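Local coordinates for ferric uptake regulation protein (Helicobacter pylori, PDB 2XIG), which probably acts as a global repressor that uses ferrous iron as a cofactor to bind the operators of the genes it controls, at residues R15-I18 with K19-L23; H42-P45 with E46-T49; F111-P114 with E115-N118; V140-K143 with E144-E147. The protein carries 2 engineered substitutions. One frame throughout, in Å; residues are numbered along the deposited sequence.

In the fold
All four contacts are local and lie at the ends of helices, yet their chemistry follows their place in the fold. Interaction 1 is a surface contact that closes helix 7-20 with backbone bonds and one apolar touch. Interactions 2, 3 and 4 open helices 45-52, 114-126 and 143-146, each with a different capping side chain: a serine hydroxyl, an aspartate carboxylate and a cysteine sulfur. Interaction 2 is buried, interaction 3 lies at the surface and interaction 4 is partly buried. Each of these three supplies one or two ligands to a different zinc ion. Interactions 3 and 4 belong to the probable dimerization region, and both touch the third subunit, whereas interaction 1 lies away from the metal sites.

Interaction 1 of 4, residues R15-I18 with K19-L23; sequences RMSI and KKNGL
I18 and L23 meet where helix 7-20 runs out, and theirs is the close-packed part of the contact. The two side chains cross at about a right angle: the CG2 branch of I18 lies 3.8 Å from L23 CB, while I18 CD1 and L23 CD1 come only within 4.1 Å of each other. With CG2 set anti to its own backbone nitrogen, I18 turns that methyl to the carbonyl side, where the chain returns. F70 of helix 61-73 touches both residues and S17. The return is made by a Schellman motif, in which L23 N donates to I18 O over 2.9 Å and G22 N to K19 O over 3.1 Å. G22 is its C-prime residue and takes the positive phi (71°) that comes easily to glycine. Before the turn, regular helical bonds persist, as from K19 N to R15 O at 3.1 Å. The opposite character prevails among the lysines and M16, which are exposed. K19 and K20 run out extended and touch the preceding turn mainly through CB; K20 CB rests 3.4 Å from M16 O. R15 NH1 and K19 NZ, like charges, stay 5.4 Å apart, and R15 NH2 forms a salt bridge with E12.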
loop_
_atom_site.group_PDB
_atom_site.type_symbol
_atom_site.label_atom_id
_atom_site.label_comp_id
_atom_site.label_asym_id
_atom_site.label_seq_id
_atom_site.Cartn_x
_atom_site.Cartn_y
_atom_site.Cartn_z
ATOM N N ARG C 15 1.177 -35.330 19.353
ATOM C CA ARG C 15 0.317 -36.057 20.288
ATOM C C ARG C 15 0.719 -35.767 21.728
ATOM O O ARG C 15 -0.128 -35.545 22.590
ATOM C CB ARG C 15 0.379 -37.563 20.023
ATOM C CG ARG C 15 -0.680 -38.377 20.772
ATOM C CD ARG C 15 -0.397 -39.872 20.692
ATOM N NE ARG C 15 0.824 -40.223 21.410
ATOM C CZ ARG C 15 0.875 -40.443 22.719
ATOM N NH1 ARG C 15 -0.229 -40.356 23.452
ATOM N NH2 ARG C 15 2.027 -40.748 23.296
ATOM N N MET C 16 2.021 -35.760 21.985
ATOM C CA MET C 16 2.508 -35.485 23.328
ATOM C C MET C 16 2.205 -34.054 23.763
ATOM O O MET C 16 1.879 -33.807 24.922
ATOM C CB MET C 16 4.000 -35.793 23.430
ATOM C CG MET C 16 4.294 -37.277 23.351
ATOM S SD MET C 16 3.598 -38.181 24.756
ATOM C CE MET C 16 4.767 -37.727 26.037
ATOM N N SER C 17 2.299 -33.120 22.823
ATOM C CA SER C 17 2.041 -31.711 23.108
ATOM C C SER C 17 0.553 -31.459 23.336
ATOM O O SER C 17 0.180 -30.606 24.141
ATOM C CB SER C 17 2.559 -30.835 21.963
ATOM O OG SER C 17 2.332 -29.458 22.211
ATOM N N ILE C 18 -0.291 -32.207 22.629
ATOM C CA ILE C 18 -1.739 -32.073 22.769
ATOM C C ILE C 18 -2.199 -32.531 24.151
ATOM O O ILE C 18 -2.980 -31.854 24.817
ATOM C CB ILE C 18 -2.483 -32.884 21.694
ATOM C CG1 ILE C 18 -2.336 -32.211 20.326
ATOM C CG2 ILE C 18 -3.952 -33.065 22.066
ATOM C CD1 ILE C 18 -2.766 -30.747 20.307
ATOM N N LYS C 19 -1.711 -33.689 24.575
ATOM C CA LYS C 19 -2.049 -34.208 25.891
ATOM C C LYS C 19 -1.560 -33.261 26.986
ATOM O O LYS C 19 -2.287 -32.968 27.937
ATOM C CB LYS C 19 -1.464 -35.606 26.075
ATOM C CG LYS C 19 -1.760 -36.231 27.423
ATOM C CD LYS C 19 -1.717 -37.745 27.328
ATOM C CE LYS C 19 -1.502 -38.376 28.690
ATOM N NZ LYS C 19 -1.714 -39.847 28.633
ATOM N N LYS C 20 -0.332 -32.775 26.837
ATOM C CA LYS C 20 0.250 -31.836 27.790
ATOM C C LYS C 20 -0.594 -30.572 27.958
ATOM O O LYS C 20 -0.738 -30.063 29.068
ATOM C CB LYS C 20 1.667 -31.462 27.357
ATOM C CG LYS C 20 2.326 -30.387 28.204
ATOM C CD LYS C 20 3.777 -30.180 27.782
ATOM C CE LYS C 20 4.513 -29.276 28.757
ATOM N NZ LYS C 20 5.950 -29.118 28.398
ATOM N N ASN C 21 -1.147 -30.070 26.858
ATOM C CA ASN C 21 -1.940 -28.841 26.882
ATOM C C ASN C 21 -3.423 -29.065 27.176
ATOM O O ASN C 21 -4.227 -28.140 27.067
ATOM C CB ASN C 21 -1.791 -28.070 25.564
ATOM C CG ASN C 21 -0.534 -27.224 25.517
ATOM O OD1 ASN C 21 0.544 -27.705 25.162
ATOM N ND2 ASN C 21 -0.670 -25.949 25.862
ATOM N N GLY C 22 -3.781 -30.294 27.529
ATOM C CA GLY C 22 -5.145 -30.616 27.911
ATOM C C GLY C 22 -6.116 -30.592 26.747
ATOM O O GLY C 22 -7.330 -30.456 26.929
ATOM N N LEU C 23 -5.579 -30.724 25.540
ATOM C CA LEU C 23 -6.404 -30.685 24.343
ATOM C C LEU C 23 -6.741 -32.093 23.879
ATOM O O LEU C 23 -6.260 -33.067 24.439
ATOM C CB LEU C 23 -5.706 -29.899 23.231
ATOM C CG LEU C 23 -5.492 -28.407 23.490
ATOM C CD1 LEU C 23 -4.703 -27.782 22.351
ATOM C CD2 LEU C 23 -6.820 -27.685 23.677
#

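Interaction 2 of 4, residues H42-P45 with E46-T49; sequences HLSP and EEIT. With ZN (zinc ion), chain L.
The carbonyl oxygen P45 O is gripped twice by T49, by the backbone nitrogen T49 N at 2.9 Å and by the hydroxyl T49 OG1 at 2.8 Å. The two donors arrive from opposite faces of the carbonyl plane, the hydroxyl standing 36° above it. One residue earlier, S44 and E47 form a capping box that opens helix 45-52. S44 OG accepts from E47 N over 3.2 Å, and E47 OE1 in turn accepts from S44 N at 3.0 Å in a nearly straight bond, using the lone pair anti to its other carboxylate oxygen. The E47 chain reaches back because CG lies beside the backbone nitrogen (chi1 -64°) and the rest is extended. R88 adds only a long, weak ion pair to E47 OE1. L43 lies alongside the cap, its CD2 near E47 OE1 and its CB against I48 CG1, and V35 and L36 of helix 27-38 pack on L43 in turn. Two residues before the cap, H42 binds zinc together with E90, H97 and H99, which puts a zinc ligand just ahead of the helix start, within the probable DNA-binding region. The zinc is held at 2.2 Å by H42 NE2.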
loop_
_atom_site.group_PDB
_atom_site.type_symbol
_atom_site.label_atom_id
_atom_site.label_comp_id
_atom_site.label_asym_id
_atom_site.label_seq_id
_atom_site.Cartn_x
_atom_site.Cartn_y
_atom_site.Cartn_z
ATOM N N HIS C 42 5.244 -22.833 0.214
ATOM C CA HIS C 42 4.684 -22.239 1.427
ATOM C C HIS C 42 3.203 -22.018 1.184
ATOM O O HIS C 42 2.824 -21.440 0.179
ATOM C CB HIS C 42 5.355 -20.911 1.765
ATOM C CG HIS C 42 6.840 -21.000 1.931
ATOM N ND1 HIS C 42 7.680 -21.299 0.884
ATOM C CD2 HIS C 42 7.633 -20.802 3.011
ATOM C CE1 HIS C 42 8.929 -21.299 1.313
ATOM N NE2 HIS C 42 8.927 -20.989 2.596
ATOM N N LEU C 43 2.363 -22.471 2.103
ATOM C CA LEU C 43 0.926 -22.522 1.840
ATOM C C LEU C 43 0.130 -21.497 2.638
ATOM O O LEU C 43 0.425 -21.239 3.797
ATOM C CB LEU C 43 0.392 -23.927 2.133
ATOM C CG LEU C 43 0.917 -25.049 1.235
ATOM C CD1 LEU C 43 0.329 -26.392 1.663
ATOM C CD2 LEU C 43 0.605 -24.761 -0.228
ATOM N N SER C 44 -0.891 -20.918 2.008
ATOM C CA SER C 44 -1.816 -20.050 2.720
ATOM C C SER C 44 -2.846 -20.895 3.456
ATOM O O SER C 44 -3.084 -22.045 3.096
ATOM C CB SER C 44 -2.529 -19.113 1.734
ATOM O OG SER C 44 -3.367 -19.866 0.881
ATOM N N PRO C 45 -3.473 -20.328 4.493
ATOM C CA PRO C 45 -4.564 -21.038 5.163
ATOM C C PRO C 45 -5.655 -21.494 4.186
ATOM O O PRO C 45 -6.185 -22.591 4.350
ATOM C CB PRO C 45 -5.107 -19.991 6.136
ATOM C CG PRO C 45 -3.935 -19.113 6.420
ATOM C CD PRO C 45 -3.194 -19.022 5.116
ATOM N N GLU C 46 -5.980 -20.671 3.189
ATOM C CA GLU C 46 -6.967 -21.057 2.183
ATOM C C GLU C 46 -6.554 -22.327 1.443
ATOM O O GLU C 46 -7.355 -23.236 1.271
ATOM C CB GLU C 46 -7.198 -19.911 1.183
ATOM C CG GLU C 46 -7.934 -18.710 1.770
ATOM C CD GLU C 46 -7.831 -17.455 0.902
ATOM O OE1 GLU C 46 -6.733 -16.864 0.833
ATOM O OE2 GLU C 46 -8.851 -17.048 0.301
ATOM N N GLU C 47 -5.301 -22.388 1.003
ATOM C CA GLU C 47 -4.816 -23.555 0.268
ATOM C C GLU C 47 -4.800 -24.810 1.132
ATOM O O GLU C 47 -5.116 -25.908 0.675
ATOM C CB GLU C 47 -3.406 -23.302 -0.250
ATOM C CG GLU C 47 -3.296 -22.194 -1.255
ATOM C CD GLU C 47 -1.875 -22.030 -1.732
ATOM O OE1 GLU C 47 -1.005 -21.664 -0.909
ATOM O OE2 GLU C 47 -1.634 -22.267 -2.933
ATOM N N ILE C 48 -4.401 -24.650 2.387
ATOM C CA ILE C 48 -4.419 -25.763 3.322
ATOM C C ILE C 48 -5.845 -26.273 3.500
ATOM O O ILE C 48 -6.084 -27.482 3.558
ATOM C CB ILE C 48 -3.796 -25.357 4.677
ATOM C CG1 ILE C 48 -2.301 -25.090 4.502
ATOM C CG2 ILE C 48 -4.028 -26.428 5.735
ATOM C CD1 ILE C 48 -1.684 -24.254 5.624
ATOM N N THR C 49 -6.797 -25.345 3.563
ATOM C CA THR C 49 -8.199 -25.709 3.727
ATOM C C THR C 49 -8.673 -26.475 2.497
ATOM O O THR C 49 -9.345 -27.499 2.624
ATOM C CB THR C 49 -9.080 -24.462 3.953
ATOM O OG1 THR C 49 -8.623 -23.767 5.121
ATOM C CG2 THR C 49 -10.551 -24.843 4.137
HETATM ZN ZN ZN L . 10.468 -20.901 4.142
#

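Interaction 3 of 4, residues F111-P114 with E115-N118; sequences FADP and EIEN. With ZN (zinc ion), chain N.
Side-chain torsions decide what D113 and E117 do at the start of helix 114-126. In D113, CG stands anti to the backbone nitrogen (chi1 -172°), which swings the carboxylate over the first turn; in E117, chi1 (-61°) sets CG beside the backbone nitrogen, 3.2 Å from D113 O, and the bend at chi2 then turns the carboxylate toward the zinc ion. D113 is the N-cap: its OD2 accepts from I116 N at 2.9 Å, met on the anti side with the donor 28° out of the carboxylate plane. The same oxygen lies 3.2 Å from I116 CG1, the two side chains crossing at about a right angle, so the cap sits directly on an aliphatic branch. Backbone bonds take over from there, E117 N donating to D113 O over 2.9 Å and N118 N to P114 O over 2.8 Å.

Water works on two sides of this turn. One molecule accepts from D113 N and donates to E117 OE2 at 2.9 Å, linking the cap residue to a metal ligand; another joins E115 N to D113 OD1, the latter bond weak. E117 OE2 binds zinc at 2.0 Å with H96, D98 and H134, residues of a site that by similarity binds iron. The zinc would be expected to polarise OE2 even as the water donates to it.

V123 of the third subunit packs on D113 and I116, and R119 of that subunit forms a salt bridge with E115. F111 ends strand 108-111, paired by backbone bonds with D98 of strand 98-102, and its ring and I116 both rest on M136 of strand 130-141.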
loop_
_atom_site.group_PDB
_atom_site.type_symbol
_atom_site.label_atom_id
_atom_site.label_comp_id
_atom_site.label_asym_id
_atom_site.label_seq_id
_atom_site.Cartn_x
_atom_site.Cartn_y
_atom_site.Cartn_z
ATOM N N PHE C 111 16.435 -19.438 0.383
ATOM C CA PHE C 111 17.882 -19.427 0.206
ATOM C C PHE C 111 18.602 -19.499 1.534
ATOM O O PHE C 111 18.097 -19.045 2.552
ATOM C CB PHE C 111 18.355 -18.201 -0.601
ATOM C CG PHE C 111 18.283 -16.894 0.151
ATOM C CD1 PHE C 111 17.135 -16.117 0.107
ATOM C CD2 PHE C 111 19.364 -16.440 0.892
ATOM C CE1 PHE C 111 17.059 -14.915 0.787
ATOM C CE2 PHE C 111 19.301 -15.239 1.574
ATOM C CZ PHE C 111 18.140 -14.471 1.519
ATOM N N ALA C 112 19.795 -20.078 1.502
ATOM C CA ALA C 112 20.661 -20.122 2.664
ATOM C C ALA C 112 22.047 -19.799 2.154
ATOM O O ALA C 112 22.646 -20.595 1.441
ATOM C CB ALA C 112 20.638 -21.506 3.299
ATOM N N ASP C 113 22.540 -18.617 2.495
ATOM C CA ASP C 113 23.820 -18.167 1.983
ATOM C C ASP C 113 24.822 -18.055 3.130
ATOM O O ASP C 113 24.795 -17.089 3.893
ATOM C CB ASP C 113 23.670 -16.822 1.267
ATOM C CG ASP C 113 24.933 -16.414 0.548
ATOM O OD1 ASP C 113 25.252 -17.044 -0.480
ATOM O OD2 ASP C 113 25.614 -15.479 1.013
ATOM N N PRO C 114 25.710 -19.051 3.256
ATOM C CA PRO C 114 26.707 -19.031 4.328
ATOM C C PRO C 114 27.426 -17.688 4.455
ATOM O O PRO C 114 27.584 -17.201 5.574
ATOM C CB PRO C 114 27.697 -20.121 3.902
ATOM C CG PRO C 114 26.869 -21.083 3.115
ATOM C CD PRO C 114 25.845 -20.232 2.388
ATOM N N GLU C 115 27.862 -17.104 3.342
ATOM C CA GLU C 115 28.621 -15.854 3.406
ATOM C C GLU C 115 27.804 -14.678 3.959
ATOM O O GLU C 115 28.317 -13.845 4.709
ATOM C CB GLU C 115 29.256 -15.529 2.043
ATOM C CG GLU C 115 30.302 -16.569 1.617
ATOM C CD GLU C 115 31.055 -16.208 0.337
ATOM O OE1 GLU C 115 30.562 -15.374 -0.456
ATOM O OE2 GLU C 115 32.147 -16.772 0.125
ATOM N N ILE C 116 26.528 -14.610 3.601
ATOM C CA ILE C 116 25.659 -13.595 4.180
ATOM C C ILE C 116 25.484 -13.870 5.667
ATOM O O ILE C 116 25.552 -12.960 6.497
ATOM C CB ILE C 116 24.272 -13.577 3.514
ATOM C CG1 ILE C 116 24.341 -12.829 2.188
ATOM C CG2 ILE C 116 23.251 -12.940 4.441
ATOM C CD1 ILE C 116 22.998 -12.648 1.514
ATOM N N GLU C 117 25.257 -15.136 6.003
ATOM C CA GLU C 117 25.102 -15.510 7.404
ATOM C C GLU C 117 26.343 -15.114 8.197
ATOM O O GLU C 117 26.232 -14.564 9.295
ATOM C CB GLU C 117 24.821 -17.007 7.549
ATOM C CG GLU C 117 23.546 -17.481 6.862
ATOM C CD GLU C 117 22.268 -16.996 7.541
ATOM O OE1 GLU C 117 22.267 -16.721 8.761
ATOM O OE2 GLU C 117 21.248 -16.894 6.852
ATOM N N ASN C 118 27.525 -15.388 7.647
ATOM C CA ASN C 118 28.756 -14.995 8.327
ATOM C C ASN C 118 28.897 -13.476 8.431
ATOM O O ASN C 118 29.342 -12.956 9.457
ATOM C CB ASN C 118 29.985 -15.586 7.635
ATOM C CG ASN C 118 31.269 -15.303 8.395
ATOM O OD1 ASN C 118 31.393 -15.627 9.579
ATOM N ND2 ASN C 118 32.238 -14.702 7.713
HETATM ZN ZN ZN N . 19.387 -16.451 7.515
HETATM O O HOH W 1 21.083 -16.727 4.005
HETATM O O HOH W 2 27.678 -18.111 0.356
#

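Interaction 4 of 4, residues V140-K143 with E144-E147; sequences VWCK and ECQE. With ZN (zinc ion), chain M.
C142 SG and C145 SG bind the same zinc ion, the latter at 2.4 Å, with C102 and C105 completing a four-cysteine site. The CxxC spacing places one thiolate just before the short helix 143-146 and the other within it, their sulfurs 3.9 Å apart. C142 is also the N-cap: with SG set between its backbone nitrogen and carbonyl carbon (chi1 80°), the sulfur accepts from C145 N over 3.5 Å. C142 O takes Q146 N at 3.1 Å, while the bonds from Q146 N and E147 N to K143 O are weak.

Further out, K143 and E147 lie side by side and point the same way, in a long salt bridge of 3.8 Å between K143 NZ and E147 OE2. One water donates to both K143 O and E147 OE2; a second accepts from K143 NZ and donates to E144 OE2. E144 also forms a salt bridge with K107. In the packing, W141 CB lies 4.0 Å from Q146 CG, and the indole stacks on W141 of the fourth subunit.

With so few sound backbone bonds in this helix, zinc probably does much of the work of fixing the turn, and the N-H donated to C142 SG would help to spread the negative charge of the thiolates.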
loop_
_atom_site.group_PDB
_atom_site.type_symbol
_atom_site.label_atom_id
_atom_site.label_comp_id
_atom_site.label_asym_id
_atom_site.label_seq_id
_atom_site.Cartn_x
_atom_site.Cartn_y
_atom_site.Cartn_z
ATOM N N VAL C 140 11.430 -9.019 -4.931
ATOM C CA VAL C 140 12.013 -8.997 -6.260
ATOM C C VAL C 140 10.939 -9.027 -7.340
ATOM O O VAL C 140 9.766 -9.204 -7.048
ATOM C CB VAL C 140 12.899 -10.245 -6.474
ATOM C CG1 VAL C 140 14.000 -10.307 -5.418
ATOM C CG2 VAL C 140 12.046 -11.506 -6.421
ATOM N N TRP C 141 11.369 -8.843 -8.583
ATOM C CA TRP C 141 10.639 -9.350 -9.740
ATOM C C TRP C 141 11.371 -10.607 -10.175
ATOM O O TRP C 141 12.556 -10.552 -10.523
ATOM C CB TRP C 141 10.641 -8.346 -10.895
ATOM C CG TRP C 141 10.139 -6.995 -10.546
ATOM C CD1 TRP C 141 9.371 -6.660 -9.470
ATOM C CD2 TRP C 141 10.350 -5.784 -11.286
ATOM N NE1 TRP C 141 9.098 -5.311 -9.488
ATOM C CE2 TRP C 141 9.686 -4.750 -10.593
ATOM C CE3 TRP C 141 11.036 -5.470 -12.467
ATOM C CZ2 TRP C 141 9.684 -3.423 -11.040
ATOM C CZ3 TRP C 141 11.041 -4.149 -12.909
ATOM C CH2 TRP C 141 10.365 -3.142 -12.195
ATOM N N CYS C 142 10.682 -11.741 -10.145
ATOM C CA CYS C 142 11.345 -13.012 -10.381
ATOM C C CYS C 142 11.637 -13.182 -11.867
ATOM O O CYS C 142 11.154 -12.413 -12.704
ATOM C CB CYS C 142 10.498 -14.174 -9.853
ATOM S SG CYS C 142 9.142 -14.687 -10.948
ATOM N N LYS C 143 12.440 -14.187 -12.179
ATOM C CA LYS C 143 12.802 -14.494 -13.555
ATOM C C LYS C 143 11.565 -14.648 -14.438
ATOM O O LYS C 143 11.510 -14.096 -15.533
ATOM C CB LYS C 143 13.628 -15.780 -13.596
ATOM C CG LYS C 143 14.118 -16.157 -14.976
ATOM C CD LYS C 143 14.919 -17.447 -14.930
ATOM C CE LYS C 143 15.465 -17.811 -16.303
ATOM N NZ LYS C 143 14.376 -18.015 -17.300
ATOM N N GLU C 144 10.578 -15.400 -13.960
ATOM C CA GLU C 144 9.421 -15.737 -14.791
ATOM C C GLU C 144 8.554 -14.516 -15.126
ATOM O O GLU C 144 8.047 -14.400 -16.240
ATOM C CB GLU C 144 8.577 -16.834 -14.133
ATOM C CG GLU C 144 9.196 -18.245 -14.214
ATOM C CD GLU C 144 10.467 -18.391 -13.388
ATOM O OE1 GLU C 144 10.546 -17.799 -12.289
ATOM O OE2 GLU C 144 11.389 -19.107 -13.832
ATOM N N CYS C 145 8.399 -13.606 -14.166
ATOM C CA CYS C 145 7.612 -12.388 -14.387
ATOM C C CYS C 145 8.329 -11.362 -15.261
ATOM O O CYS C 145 7.685 -10.546 -15.926
ATOM C CB CYS C 145 7.202 -11.748 -13.055
ATOM S SG CYS C 145 5.984 -12.698 -12.157
ATOM N N GLN C 146 9.659 -11.397 -15.259
ATOM C CA GLN C 146 10.433 -10.480 -16.092
ATOM C C GLN C 146 10.388 -10.902 -17.560
ATOM O O GLN C 146 10.701 -10.112 -18.445
ATOM C CB GLN C 146 11.892 -10.399 -15.630
ATOM C CG GLN C 146 12.126 -9.516 -14.399
ATOM C CD GLN C 146 13.593 -9.442 -14.020
ATOM O OE1 GLN C 146 14.078 -10.231 -13.207
ATOM N NE2 GLN C 146 14.312 -8.504 -14.618
ATOM N N GLU C 147 10.011 -12.147 -17.820
ATOM C CA GLU C 147 9.979 -12.628 -19.201
ATOM C C GLU C 147 9.059 -11.754 -20.050
ATOM O O GLU C 147 7.939 -11.436 -19.647
ATOM C CB GLU C 147 9.541 -14.097 -19.269
ATOM C CG GLU C 147 10.626 -15.084 -18.867
ATOM C CD GLU C 147 11.832 -15.036 -19.792
ATOM O OE1 GLU C 147 11.636 -14.927 -21.022
ATOM O OE2 GLU C 147 12.974 -15.112 -19.288
HETATM ZN ZN ZN M . 7.110 -13.532 -10.228
HETATM O O HOH W 3 13.839 -13.561 -17.122
HETATM O O HOH W 4 12.135 -19.551 -16.619
#